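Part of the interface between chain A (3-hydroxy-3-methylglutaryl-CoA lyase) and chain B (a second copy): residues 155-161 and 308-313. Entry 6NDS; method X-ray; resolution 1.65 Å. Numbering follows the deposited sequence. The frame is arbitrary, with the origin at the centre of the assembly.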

# COMPACT_ATOMS: atom_id res chain seq x y z
N GLY A 155 -4.41 -8.00 -16.48
CA GLY A 155 -3.70 -7.14 -17.41
C GLY A 155 -2.30 -7.68 -17.63
O GLY A 155 -1.77 -8.45 -16.83
N CYS A 156 -1.69 -7.25 -18.73
CA CYS A 156 -0.40 -7.74 -19.19
C CYS A 156 0.54 -6.56 -19.47
O CYS A 156 0.12 -5.56 -20.06
CB CYS A 156 -0.57 -8.57 -20.46
SG CYS A 156 0.97 -9.01 -21.30
N PRO A 157 1.80 -6.66 -19.04
CA PRO A 157 2.75 -5.56 -19.32
C PRO A 157 3.07 -5.39 -20.80
O PRO A 157 3.60 -4.34 -21.19
CB PRO A 157 4.00 -5.97 -18.53
CG PRO A 157 3.92 -7.48 -18.46
CD PRO A 157 2.44 -7.78 -18.32
N PHE A 158 2.78 -6.39 -21.64
CA PHE A 158 2.99 -6.29 -23.08
C PHE A 158 1.72 -5.90 -23.82
O PHE A 158 1.74 -5.00 -24.67
CB PHE A 158 3.50 -7.61 -23.65
CG PHE A 158 4.79 -8.08 -23.06
CD1 PHE A 158 5.98 -7.41 -23.32
CD2 PHE A 158 4.83 -9.23 -22.28
CE1 PHE A 158 7.18 -7.85 -22.80
CE2 PHE A 158 6.04 -9.68 -21.74
CZ PHE A 158 7.21 -8.99 -22.01
N GLU A 159 0.62 -6.59 -23.54
CA GLU A 159 -0.61 -6.45 -24.30
C GLU A 159 -1.56 -5.42 -23.72
O GLU A 159 -2.43 -4.90 -24.44
CB GLU A 159 -1.32 -7.81 -24.41
CG GLU A 159 -0.52 -8.86 -25.18
CD GLU A 159 -1.30 -10.15 -25.45
OE1 GLU A 159 -2.47 -10.25 -25.00
OE2 GLU A 159 -0.75 -11.06 -26.11
N GLY A 160 -1.42 -5.09 -22.45
CA GLY A 160 -2.34 -4.16 -21.79
C GLY A 160 -3.56 -4.89 -21.24
O GLY A 160 -3.42 -5.79 -20.41
N LYS A 161 -4.75 -4.49 -21.70
CA LYS A 161 -5.98 -5.09 -21.20
C LYS A 161 -6.06 -6.56 -21.61
O LYS A 161 -5.65 -6.94 -22.71
CB LYS A 161 -7.20 -4.35 -21.73
CG LYS A 161 -7.29 -2.89 -21.32
CD LYS A 161 -7.86 -2.73 -19.92
CE LYS A 161 -8.51 -1.36 -19.76
NZ LYS A 161 -8.85 -1.05 -18.34
N ASP B 308 1.57 2.29 -19.65
CA ASP B 308 2.98 2.30 -20.07
C ASP B 308 3.38 0.87 -20.37
O ASP B 308 3.84 0.13 -19.49
CB ASP B 308 3.86 2.92 -18.98
CG ASP B 308 3.74 4.42 -18.92
OD1 ASP B 308 3.02 5.00 -19.77
OD2 ASP B 308 4.37 5.02 -18.03
N LEU B 309 3.21 0.46 -21.62
CA LEU B 309 3.47 -0.92 -22.01
C LEU B 309 4.95 -1.10 -22.36
O LEU B 309 5.68 -0.14 -22.60
CB LEU B 309 2.58 -1.33 -23.19
CG LEU B 309 1.08 -1.21 -22.93
CD1 LEU B 309 0.29 -1.66 -24.15
CD2 LEU B 309 0.66 -2.00 -21.69
N HIS B 310 5.37 -2.35 -22.39
CA HIS B 310 6.78 -2.66 -22.61
C HIS B 310 6.97 -3.37 -23.94
O HIS B 310 6.07 -4.09 -24.40
CB HIS B 310 7.32 -3.52 -21.46
CG HIS B 310 7.19 -2.88 -20.11
ND1 HIS B 310 8.25 -2.31 -19.45
CD2 HIS B 310 6.11 -2.70 -19.31
CE1 HIS B 310 7.83 -1.82 -18.30
NE2 HIS B 310 6.54 -2.04 -18.19
N PRO B 311 8.11 -3.17 -24.59
CA PRO B 311 8.31 -3.76 -25.92
C PRO B 311 8.42 -5.27 -25.85
O PRO B 311 8.94 -5.84 -24.88
CB PRO B 311 9.62 -3.12 -26.40
CG PRO B 311 10.35 -2.79 -25.13
CD PRO B 311 9.29 -2.41 -24.14
N ILE B 312 7.91 -5.92 -26.89
CA ILE B 312 7.96 -7.39 -26.95
C ILE B 312 9.38 -7.83 -27.28
O ILE B 312 9.99 -7.30 -28.23
CB ILE B 312 6.97 -7.91 -28.00
N PRO B 313 9.96 -8.78 -26.53
CA PRO B 313 11.35 -9.23 -26.69
C PRO B 313 11.68 -9.73 -28.10
O PRO B 313 10.78 -10.04 -28.87
CB PRO B 313 11.47 -10.38 -25.68
CG PRO B 313 10.42 -10.09 -24.66
CD PRO B 313 9.28 -9.48 -25.42
O HOH W 1 3.94 -3.92 -26.01

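One direct hydrogen bond joins the two stretches, and it runs from backbone to backbone. H310(B) N donates to P157(A) O at 2.9 Å, with an N-H...O angle of 155°. The same carbonyl also receives a CA-H...O contact from the residue before: L309(B) CA lies 3.5 Å from P157(A) O, with an angle of 124° at the hydrogen. P157(A) O therefore takes two approaches from neighbouring residues of chain B.

Water 1 adds a second, indirect link. The oxygen of water 1 lies 2.8 Å from F158(A) O and 2.7 Å from H310(B) O, and the water donates to both. Two carbonyls cannot hydrogen-bond to each other, but the water can donate to both.

F158(A) has the largest area covered by the other stretch, 94 Å². Its CA-to-CB bond points away from the chain B stretch, but with chi1 in the m well the end of the side chain comes nearer. Two carbonyl oxygens meet the edge of the ring near its plane. F158(A) CD1 is 3.5 Å from H310(B) O, and F158(A) CE1 is 3.4 Å from P311(B) O. The ring's edge carries its C-H groups, which suit a carbonyl oxygen better than the electron-rich face would.

One apolar side-chain pair involves the same ring. F158(A) CE1 lies 3.7 Å from P313(B) CD, although P313(B) is poorly ordered, so this contact is less certain in detail. The side chain of I312(B) is not modelled beyond CB. Its backbone still approaches, with I312(B) CA 4.1 Å from F158(A) CD1. Away from that ring, P157(A) CB lies 4.0 Å from H310(B) CD2, a van der Waals contact.

L309(B) lies against the turn of chain A. L309(B) CD1 is 3.7 Å from F158(A) O, and L309(B) CD2 is 3.7 Å from G160(A) CA. These are van der Waals contacts with backbone atoms. At G160(A) an ideal CB would lie 3.7 Å from L309(B) CD1. The backbone angles of G160(A) by themselves call for glycine, because that CB would be jammed against the carbonyl O of E159(A).

Bonds within chain A hold the turn that L309(B) meets. C156(A) N donates to G160(A) O at 2.8 Å, and G160(A) N donates to C156(A) O at 2.9 Å. C156(A) SG also accepts from F158(A) N at 3.2 Å and from E159(A) N at 3.3 Å. Those two amides are thus satisfied within the turn, while the carbonyls of P157(A) and F158(A) serve the contact with chain B.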